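Local coordinates for membrane protein (Acinetobacter baumannii AB307-0294, PDB 5DL5), which forms an outer-membrane beta-barrel channel of the OprD porin family and probably lets small solutes, perhaps including antibiotics, across the outer membrane, at residues A[352-357]-A[376-381]; A[396-401]-A[416-421]. All coordinates share one frame; numbering follows the deposited sequence.

In the fold
Contacts 1 and 2 are consecutive hairpin pairings in the wall of one outer-membrane beta-barrel, their centres about 9 Å apart. Strands 371-384 and 394-404 are neighbours, so the second strand of contact 1 lies directly against the first strand of contact 2. The backbones join where Asn379 O lies 2.8 Å from Asn399 N, and the side chains where Glu376 OE1 lies 2.6 Å from Ser400 OG; both are probable hydrogen bonds. Phe378 and Gln380 of contact 1 pack against Arg398 of contact 2. A detergent molecule, C8E, accepts a hydrogen bond from Arg420 of contact 2, and the side chain of Glu376 in contact 1 is about 7 Å from it between nearest atoms.

Contact 1 (A[352-357]-A[376-381]); sequences NWTTAF and EFFNQV
Trp353 and Asn379 stand side by side on the face they share with Thr355, Phe357, Phe377 and Val381, indole and amide planes only 8° apart. With CG anti to its backbone N (chi1 168°), the indole brings its NE1 edge to Asn379 OD1, 3.1 Å away, in the carbonyl plane and on a lone pair. Thr355, its OG1 also anti to N, donates to the same Asn379 OD1 at 2.7 Å, but from above the carbonyl plane. Two donors grip one amide oxygen and probably limit turning of the amide about chi2. The Asn379 amide nitrogen ND2 sits over the Phe377 ring toward its rim, and CE1 of that ring comes within 3.2 Å of Thr355 OG1. On the other face, Thr354 CG2 meets the edge of the Phe378 ring at CE2 (4.0 Å), while Thr354 OG1 is hydrogen-bonded to Asn339 OD1 on the preceding strand. Along the backbone, Thr354 with Gln380 and Ala356 with Phe378 form hydrogen-bonded pairs; the straightest bond, Phe378 N to Ala356 O, spans 2.9 Å at 177°. Non-hydrogen-bonded pairs alternate with them, adding CA-H...O contacts. Such regular antiparallel pairing in a hairpin of long strands is characteristic of the porin beta-barrel wall.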
ATOM      1  N   ASN A 352      -1.857 -20.632   6.734  1.00 45.70           N
ATOM      2  CA  ASN A 352      -2.093 -20.416   5.299  1.00 49.61           C
ATOM      3  C   ASN A 352      -0.776 -20.357   4.543  1.00 47.61           C
ATOM      4  O   ASN A 352       0.244 -19.847   5.071  1.00 45.39           O
ATOM      5  CB  ASN A 352      -2.808 -19.058   5.009  1.00 53.82           C
ATOM      6  CG  ASN A 352      -4.191 -18.979   5.623  1.00 62.00           C
ATOM      7  OD1 ASN A 352      -4.510 -18.004   6.297  1.00 69.09           O
ATOM      8  ND2 ASN A 352      -5.028 -19.969   5.379  1.00 62.66           N
ATOM      9  N   TRP A 353      -0.793 -20.794   3.289  1.00 43.83           N
ATOM     10  CA  TRP A 353       0.417 -20.771   2.435  1.00 42.46           C
ATOM     11  C   TRP A 353       0.010 -20.198   1.071  1.00 40.33           C
ATOM     12  O   TRP A 353      -1.031 -20.618   0.513  1.00 39.04           O
ATOM     13  CB  TRP A 353       1.035 -22.173   2.334  1.00 43.44           C
ATOM     14  CG  TRP A 353       2.106 -22.308   1.263  1.00 48.62           C
ATOM     15  CD1 TRP A 353       3.180 -21.477   1.071  1.00 49.41           C
ATOM     16  CD2 TRP A 353       2.224 -23.327   0.246  1.00 50.90           C
ATOM     17  NE1 TRP A 353       3.937 -21.910   0.036  1.00 49.19           N
ATOM     18  CE2 TRP A 353       3.386 -23.045  -0.491  1.00 49.82           C
ATOM     19  CE3 TRP A 353       1.478 -24.476  -0.078  1.00 54.28           C
ATOM     20  CZ2 TRP A 353       3.803 -23.823  -1.621  1.00 52.03           C
ATOM     21  CZ3 TRP A 353       1.884 -25.265  -1.213  1.00 53.68           C
ATOM     22  CH2 TRP A 353       3.038 -24.917  -1.957  1.00 52.90           C
ATOM     23  N   THR A 354       0.805 -19.270   0.576  1.00 36.61           N
ATOM     24  CA  THR A 354       0.634 -18.670  -0.726  1.00 38.61           C
ATOM     25  C   THR A 354       1.927 -18.872  -1.487  1.00 38.19           C
ATOM     26  O   THR A 354       3.061 -18.658  -0.919  1.00 37.47           O
ATOM     27  CB  THR A 354       0.330 -17.136  -0.661  1.00 38.25           C
ATOM     28  OG1 THR A 354      -1.002 -16.987  -0.270  1.00 38.65           O
ATOM     29  CG2 THR A 354       0.368 -16.510  -2.102  1.00 35.34           C
ATOM     30  N   THR A 355       1.803 -19.366  -2.720  1.00 36.88           N
ATOM     31  CA  THR A 355       2.994 -19.450  -3.599  1.00 38.14           C
ATOM     32  C   THR A 355       2.556 -18.778  -4.905  1.00 36.62           C
ATOM     33  O   THR A 355       1.404 -18.914  -5.317  1.00 36.69           O
ATOM     34  CB  THR A 355       3.580 -20.886  -3.699  1.00 42.60           C
ATOM     35  OG1 THR A 355       4.863 -20.857  -4.336  1.00 44.89           O
ATOM     36  CG2 THR A 355       2.718 -21.793  -4.530  1.00 43.96           C
ATOM     37  N   ALA A 356       3.469 -18.063  -5.548  1.00 34.24           N
ATOM     38  CA  ALA A 356       3.173 -17.413  -6.769  1.00 33.93           C
ATOM     39  C   ALA A 356       4.423 -17.264  -7.626  1.00 33.66           C
ATOM     40  O   ALA A 356       5.571 -17.252  -7.127  1.00 36.12           O
ATOM     41  CB  ALA A 356       2.590 -16.008  -6.469  1.00 32.75           C
ATOM     42  N   PHE A 357       4.190 -17.189  -8.924  1.00 32.35           N
ATOM     43  CA  PHE A 357       5.209 -16.939  -9.927  1.00 32.22           C
ATOM     44  C   PHE A 357       4.701 -15.823 -10.866  1.00 31.13           C
ATOM     45  O   PHE A 357       3.581 -15.916 -11.265  1.00 31.40           O
ATOM     46  CB  PHE A 357       5.505 -18.163 -10.713  1.00 34.32           C
ATOM     47  CG  PHE A 357       6.466 -17.921 -11.818  1.00 37.68           C
ATOM     48  CD1 PHE A 357       7.809 -17.751 -11.545  1.00 42.94           C
ATOM     49  CD2 PHE A 357       6.033 -17.840 -13.154  1.00 43.25           C
ATOM     50  CE1 PHE A 357       8.730 -17.485 -12.549  1.00 44.07           C
ATOM     51  CE2 PHE A 357       6.964 -17.612 -14.184  1.00 43.25           C
ATOM     52  CZ  PHE A 357       8.309 -17.424 -13.861  1.00 43.39           C
ATOM     53  N   GLU A 376       9.756 -13.271 -10.604  1.00 34.14           N
ATOM     54  CA  GLU A 376       9.699 -13.412  -9.203  1.00 36.67           C
ATOM     55  C   GLU A 376       8.950 -14.651  -8.790  1.00 34.50           C
ATOM     56  O   GLU A 376       7.815 -14.871  -9.232  1.00 35.39           O
ATOM     57  CB  GLU A 376       8.993 -12.169  -8.557  1.00 35.11           C
ATOM     58  CG  GLU A 376       9.225 -12.110  -7.057  1.00 35.60           C
ATOM     59  CD  GLU A 376       8.702 -10.823  -6.384  1.00 43.78           C
ATOM     60  OE1 GLU A 376       8.510 -10.891  -5.131  1.00 43.58           O
ATOM     61  OE2 GLU A 376       8.484  -9.743  -7.044  1.00 40.89           O
ATOM     62  N   PHE A 377       9.601 -15.437  -7.977  1.00 34.20           N
ATOM     63  CA  PHE A 377       9.022 -16.587  -7.240  1.00 37.11           C
ATOM     64  C   PHE A 377       8.807 -16.221  -5.731  1.00 36.49           C
ATOM     65  O   PHE A 377       9.762 -15.886  -4.991  1.00 34.12           O
ATOM     66  CB  PHE A 377       9.895 -17.857  -7.345  1.00 40.85           C
ATOM     67  CG  PHE A 377       9.241 -19.108  -6.730  1.00 49.78           C
ATOM     68  CD1 PHE A 377       7.874 -19.423  -6.956  1.00 53.61           C
ATOM     69  CD2 PHE A 377       9.990 -20.018  -5.889  1.00 55.40           C
ATOM     70  CE1 PHE A 377       7.292 -20.571  -6.379  1.00 56.29           C
ATOM     71  CE2 PHE A 377       9.404 -21.178  -5.347  1.00 57.14           C
ATOM     72  CZ  PHE A 377       8.084 -21.460  -5.587  1.00 56.39           C
ATOM     73  N   PHE A 378       7.551 -16.226  -5.318  1.00 36.80           N
ATOM     74  CA  PHE A 378       7.168 -15.733  -3.973  1.00 37.30           C
ATOM     75  C   PHE A 378       6.565 -16.881  -3.142  1.00 38.23           C
ATOM     76  O   PHE A 378       5.734 -17.701  -3.692  1.00 36.35           O
ATOM     77  CB  PHE A 378       6.099 -14.644  -4.222  1.00 35.31           C
ATOM     78  CG  PHE A 378       5.403 -14.174  -2.933  1.00 35.91           C
ATOM     79  CD1 PHE A 378       6.025 -13.209  -2.127  1.00 35.96           C
ATOM     80  CD2 PHE A 378       4.181 -14.683  -2.539  1.00 34.81           C
ATOM     81  CE1 PHE A 378       5.379 -12.760  -0.948  1.00 37.07           C
ATOM     82  CE2 PHE A 378       3.589 -14.308  -1.321  1.00 34.64           C
ATOM     83  CZ  PHE A 378       4.153 -13.317  -0.564  1.00 32.91           C
ATOM     84  N   ASN A 379       6.922 -16.974  -1.854  1.00 36.22           N
ATOM     85  CA  ASN A 379       6.239 -17.849  -0.934  1.00 38.08           C
ATOM     86  C   ASN A 379       5.974 -17.098   0.355  1.00 39.82           C
ATOM     87  O   ASN A 379       6.849 -16.338   0.832  1.00 39.16           O
ATOM     88  CB  ASN A 379       7.026 -19.091  -0.643  1.00 40.14           C
ATOM     89  CG  ASN A 379       7.016 -20.046  -1.812  1.00 43.48           C
ATOM     90  OD1 ASN A 379       6.137 -20.877  -1.921  1.00 41.00           O
ATOM     91  ND2 ASN A 379       7.982 -19.871  -2.747  1.00 44.69           N
ATOM     92  N   GLN A 380       4.781 -17.288   0.884  1.00 39.71           N
ATOM     93  CA  GLN A 380       4.479 -16.795   2.198  1.00 42.65           C
ATOM     94  C   GLN A 380       3.746 -17.836   2.987  1.00 41.22           C
ATOM     95  O   GLN A 380       2.826 -18.439   2.512  1.00 42.21           O
ATOM     96  CB  GLN A 380       3.646 -15.482   2.141  1.00 41.63           C
ATOM     97  CG  GLN A 380       3.261 -15.019   3.539  1.00 42.37           C
ATOM     98  CD  GLN A 380       2.694 -13.603   3.508  1.00 48.32           C
ATOM     99  OE1 GLN A 380       3.403 -12.622   3.326  1.00 48.14           O
ATOM    100  NE2 GLN A 380       1.413 -13.509   3.646  1.00 46.54           N
ATOM    101  N   VAL A 381       4.209 -18.078   4.183  1.00 39.17           N
ATOM    102  CA  VAL A 381       3.457 -18.797   5.159  1.00 40.59           C
ATOM    103  C   VAL A 381       3.044 -17.835   6.272  1.00 41.47           C
ATOM    104  O   VAL A 381       3.859 -17.005   6.782  1.00 40.74           O
ATOM    105  CB  VAL A 381       4.279 -19.913   5.773  1.00 43.73           C
ATOM    106  CG1 VAL A 381       3.537 -20.554   6.951  1.00 46.02           C
ATOM    107  CG2 VAL A 381       4.603 -20.966   4.731  1.00 45.40           C
TER

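Contact 2 (A[396-401]-A[416-421]); sequences RIRNSY and TNEWRI. With C8E ((hydroxyethyloxy)tri(ethyloxy)octane), chain B.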
ATOM      1  N   ARG A 396       4.134 -13.917   9.912  1.00 39.31           N
ATOM      2  CA  ARG A 396       4.158 -13.950   8.428  1.00 40.30           C
ATOM      3  C   ARG A 396       5.612 -14.133   8.143  1.00 41.33           C
ATOM      4  O   ARG A 396       6.434 -13.342   8.655  1.00 37.31           O
ATOM      5  CB  ARG A 396       3.886 -12.600   7.790  1.00 42.01           C
ATOM      6  CG  ARG A 396       2.464 -12.313   7.749  1.00 50.31           C
ATOM      7  CD  ARG A 396       2.062 -11.144   6.863  1.00 50.24           C
ATOM      8  NE  ARG A 396       2.812  -9.898   7.004  1.00 56.35           N
ATOM      9  CZ  ARG A 396       2.741  -8.971   7.968  1.00 58.42           C
ATOM     10  NH1 ARG A 396       2.068  -9.138   9.089  1.00 58.88           N
ATOM     11  NH2 ARG A 396       3.437  -7.850   7.836  1.00 62.82           N
ATOM     12  N   ILE A 397       5.956 -15.150   7.362  1.00 39.72           N
ATOM     13  CA  ILE A 397       7.300 -15.409   6.919  1.00 41.20           C
ATOM     14  C   ILE A 397       7.176 -15.456   5.391  1.00 40.13           C
ATOM     15  O   ILE A 397       6.388 -16.208   4.870  1.00 38.71           O
ATOM     16  CB  ILE A 397       7.897 -16.747   7.354  1.00 44.08           C
ATOM     17  CG1 ILE A 397       8.160 -16.810   8.822  1.00 51.90           C
ATOM     18  CG2 ILE A 397       9.237 -16.954   6.665  1.00 44.44           C
ATOM     19  CD1 ILE A 397       6.896 -16.739   9.638  1.00 56.15           C
ATOM     20  N   ARG A 398       7.948 -14.659   4.694  1.00 38.86           N
ATOM     21  CA  ARG A 398       7.822 -14.586   3.285  1.00 38.75           C
ATOM     22  C   ARG A 398       9.176 -14.450   2.621  1.00 39.41           C
ATOM     23  O   ARG A 398      10.123 -13.861   3.175  1.00 34.42           O
ATOM     24  CB  ARG A 398       6.843 -13.504   2.852  1.00 39.17           C
ATOM     25  CG  ARG A 398       7.236 -12.104   2.989  1.00 40.75           C
ATOM     26  CD  ARG A 398       6.213 -11.085   2.464  1.00 38.73           C
ATOM     27  NE  ARG A 398       6.666 -10.448   1.229  1.00 39.99           N
ATOM     28  CZ  ARG A 398       5.977  -9.492   0.592  1.00 42.48           C
ATOM     29  NH1 ARG A 398       4.816  -9.063   1.070  1.00 42.45           N
ATOM     30  NH2 ARG A 398       6.375  -9.064  -0.579  1.00 46.86           N
ATOM     31  N   ASN A 399       9.280 -15.063   1.453  1.00 38.17           N
ATOM     32  CA  ASN A 399      10.499 -15.024   0.651  1.00 41.42           C
ATOM     33  C   ASN A 399      10.204 -14.801  -0.847  1.00 42.49           C
ATOM     34  O   ASN A 399       9.200 -15.346  -1.398  1.00 38.43           O
ATOM     35  CB  ASN A 399      11.225 -16.332   0.823  1.00 46.09           C
ATOM     36  CG  ASN A 399      12.435 -16.461  -0.122  1.00 51.62           C
ATOM     37  OD1 ASN A 399      12.408 -17.190  -1.145  1.00 47.46           O
ATOM     38  ND2 ASN A 399      13.486 -15.768   0.205  1.00 50.64           N
ATOM     39  N   SER A 400      11.060 -13.976  -1.468  1.00 41.76           N
ATOM     40  CA  SER A 400      11.068 -13.711  -2.895  1.00 40.29           C
ATOM     41  C   SER A 400      12.406 -14.024  -3.482  1.00 42.51           C
ATOM     42  O   SER A 400      13.474 -13.515  -3.009  1.00 42.57           O
ATOM     43  CB  SER A 400      10.714 -12.283  -3.190  1.00 38.21           C
ATOM     44  OG  SER A 400       9.360 -12.175  -2.974  1.00 38.63           O
ATOM     45  N   TYR A 401      12.376 -14.867  -4.504  1.00 39.85           N
ATOM     46  CA  TYR A 401      13.576 -15.094  -5.311  1.00 42.86           C
ATOM     47  C   TYR A 401      13.331 -14.302  -6.645  1.00 40.00           C
ATOM     48  O   TYR A 401      12.363 -14.598  -7.372  1.00 36.91           O
ATOM     49  CB  TYR A 401      13.903 -16.625  -5.433  1.00 46.50           C
ATOM     50  CG  TYR A 401      14.957 -17.024  -6.512  1.00 54.28           C
ATOM     51  CD1 TYR A 401      14.528 -17.304  -7.804  1.00 61.51           C
ATOM     52  CD2 TYR A 401      16.314 -17.215  -6.236  1.00 62.13           C
ATOM     53  CE1 TYR A 401      15.375 -17.654  -8.834  1.00 61.54           C
ATOM     54  CE2 TYR A 401      17.196 -17.617  -7.278  1.00 66.18           C
ATOM     55  CZ  TYR A 401      16.698 -17.795  -8.597  1.00 65.38           C
ATOM     56  OH  TYR A 401      17.423 -18.197  -9.742  1.00 70.74           O
ATOM     57  N   THR A 416      17.890 -10.487  -6.505  1.00 38.57           N
ATOM     58  CA  THR A 416      17.669 -10.465  -5.064  1.00 40.47           C
ATOM     59  C   THR A 416      16.980 -11.693  -4.550  1.00 39.82           C
ATOM     60  O   THR A 416      16.071 -12.215  -5.188  1.00 38.56           O
ATOM     61  CB  THR A 416      16.685  -9.290  -4.710  1.00 43.67           C
ATOM     62  OG1 THR A 416      17.285  -8.042  -5.050  1.00 46.10           O
ATOM     63  CG2 THR A 416      16.283  -9.278  -3.244  1.00 44.26           C
ATOM     64  N   ASN A 417      17.394 -12.092  -3.365  1.00 38.95           N
ATOM     65  CA  ASN A 417      16.754 -13.017  -2.505  1.00 40.41           C
ATOM     66  C   ASN A 417      16.334 -12.154  -1.306  1.00 37.97           C
ATOM     67  O   ASN A 417      17.192 -11.703  -0.538  1.00 41.38           O
ATOM     68  CB  ASN A 417      17.778 -14.124  -2.094  1.00 44.18           C
ATOM     69  CG  ASN A 417      18.401 -14.846  -3.357  1.00 52.53           C
ATOM     70  OD1 ASN A 417      17.881 -14.780  -4.489  1.00 57.22           O
ATOM     71  ND2 ASN A 417      19.538 -15.506  -3.161  1.00 60.49           N
ATOM     72  N   GLU A 418      15.069 -12.098  -1.065  1.00 36.21           N
ATOM     73  CA  GLU A 418      14.474 -11.242  -0.046  1.00 37.66           C
ATOM     74  C   GLU A 418      13.829 -12.137   0.975  1.00 38.69           C
ATOM     75  O   GLU A 418      13.136 -13.068   0.606  1.00 39.37           O
ATOM     76  CB  GLU A 418      13.373 -10.338  -0.565  1.00 35.60           C
ATOM     77  CG  GLU A 418      12.736  -9.468   0.563  1.00 37.67           C
ATOM     78  CD  GLU A 418      11.668  -8.445   0.120  1.00 41.54           C
ATOM     79  OE1 GLU A 418      10.600  -8.824  -0.263  1.00 45.53           O
ATOM     80  OE2 GLU A 418      11.879  -7.213   0.221  1.00 47.97           O
ATOM     81  N   TRP A 419      14.026 -11.847   2.243  1.00 35.99           N
ATOM     82  CA  TRP A 419      13.150 -12.444   3.291  1.00 38.46           C
ATOM     83  C   TRP A 419      12.483 -11.342   4.100  1.00 36.34           C
ATOM     84  O   TRP A 419      13.195 -10.360   4.447  1.00 34.57           O
ATOM     85  CB  TRP A 419      13.967 -13.218   4.283  1.00 40.77           C
ATOM     86  CG  TRP A 419      14.412 -14.519   3.765  1.00 45.60           C
ATOM     87  CD1 TRP A 419      15.595 -14.773   3.157  1.00 48.91           C
ATOM     88  CD2 TRP A 419      13.742 -15.789   3.902  1.00 48.35           C
ATOM     89  NE1 TRP A 419      15.672 -16.071   2.844  1.00 50.85           N
ATOM     90  CE2 TRP A 419      14.566 -16.743   3.283  1.00 52.11           C
ATOM     91  CE3 TRP A 419      12.529 -16.202   4.473  1.00 51.22           C
ATOM     92  CZ2 TRP A 419      14.239 -18.113   3.226  1.00 53.42           C
ATOM     93  CZ3 TRP A 419      12.154 -17.555   4.366  1.00 54.99           C
ATOM     94  CH2 TRP A 419      13.019 -18.496   3.743  1.00 56.13           C
ATOM     95  N   ARG A 420      11.243 -11.583   4.508  1.00 35.84           N
ATOM     96  CA  ARG A 420      10.507 -10.696   5.442  1.00 37.94           C
ATOM     97  C   ARG A 420       9.825 -11.521   6.458  1.00 38.55           C
ATOM     98  O   ARG A 420       9.166 -12.513   6.142  1.00 38.45           O
ATOM     99  CB  ARG A 420       9.432  -9.799   4.859  1.00 38.07           C
ATOM    100  CG  ARG A 420       9.808  -9.054   3.636  1.00 38.31           C
ATOM    101  CD  ARG A 420       8.660  -8.110   3.216  1.00 38.74           C
ATOM    102  NE  ARG A 420       9.049  -7.577   1.944  1.00 38.58           N
ATOM    103  CZ  ARG A 420       8.253  -6.842   1.133  1.00 42.48           C
ATOM    104  NH1 ARG A 420       7.025  -6.405   1.499  1.00 39.85           N
ATOM    105  NH2 ARG A 420       8.715  -6.530  -0.050  1.00 41.23           N
ATOM    106  N   ILE A 421       9.990 -11.113   7.721  1.00 36.23           N
ATOM    107  CA  ILE A 421       9.293 -11.760   8.777  1.00 37.71           C
ATOM    108  C   ILE A 421       8.660 -10.660   9.675  1.00 39.08           C
ATOM    109  O   ILE A 421       9.435  -9.695  10.100  1.00 38.57           O
ATOM    110  CB  ILE A 421      10.259 -12.597   9.600  1.00 38.88           C
ATOM    111  CG1 ILE A 421      11.001 -13.585   8.690  1.00 42.19           C
ATOM    112  CG2 ILE A 421       9.539 -13.291  10.741  1.00 39.93           C
ATOM    113  CD1 ILE A 421      12.116 -14.301   9.353  1.00 44.75           C
TER
HETATM  114  C6  C8E B 501      16.306   5.286   1.382  1.00 54.91           C
HETATM  115  C7  C8E B 501      16.404   3.790   1.797  1.00 51.18           C
HETATM  116  C8  C8E B 501      17.157   2.855   0.821  1.00 53.90           C
HETATM  117  O9  C8E B 501      16.622   1.485   0.733  1.00 41.62           O
HETATM  118  C10 C8E B 501      16.274   1.251  -0.628  1.00 60.43           C
HETATM  119  C11 C8E B 501      14.854   1.776  -0.904  1.00 52.13           C
HETATM  120  O12 C8E B 501      14.283   1.164  -2.040  1.00 64.71           O
HETATM  121  C13 C8E B 501      14.067  -0.253  -1.986  1.00 56.96           C
HETATM  122  C14 C8E B 501      12.661  -0.563  -1.545  1.00 55.62           C
HETATM  123  O15 C8E B 501      11.969  -1.482  -2.385  1.00 63.94           O
HETATM  124  C16 C8E B 501      11.855  -1.197  -3.787  1.00 67.29           C
HETATM  125  C17 C8E B 501      10.499  -1.779  -4.182  1.00 73.13           C
HETATM  126  O18 C8E B 501      10.255  -2.887  -3.262  1.00 77.61           O
HETATM  127  C19 C8E B 501       8.888  -3.049  -2.859  1.00 78.88           C
HETATM  128  C20 C8E B 501       8.775  -4.318  -2.030  1.00 69.34           C
HETATM  129  O21 C8E B 501       7.440  -4.826  -1.748  1.00 63.28           O
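Arg420 NH2 is held by three bonds: one to the terminal oxygen O21 of C8E, one to Glu418 OE1 and a weak one to Glu418 OE2. The C8E bond is short and straight, NH2 to O21 2.7 Å at 169°, with O21 at the guanidinium edge. Glu418 OE1 uses its syn lone pair toward NH2, 3.0 Å away, and completes the salt bridge with a weak bond from Arg420 NE; Arg41 NE makes a second salt bridge to Glu418 OE2. Over one face of the Arg420 guanidinium lies that of Arg398, centres 3.6 Å apart and planes at 10°. Arg420 is extended from CG to NE, whereas Arg398 starts in the crowded position (chi1 72°) and bends at chi3. On the other sheet face Asn399 CB sits 3.8 Å above the centroid of the Trp419 six-membered ring, a CH-pi contact, and Ile397 CG2 meets that ring's edge at CZ3 (3.8 Å). Hydrogen-bonded pairs Arg398-Arg420 and Ser400-Glu418 join the backbones. Bridged by Arg420 and Arg41, with Arg398 NH2 also 4.2 Å from Glu418 OE1, the carboxylate probably stays ionised and partly offsets the repulsion between the stacked arginines. Arg420, Arg41, Tyr322 and Asn92 all hydrogen-bond to the detergent.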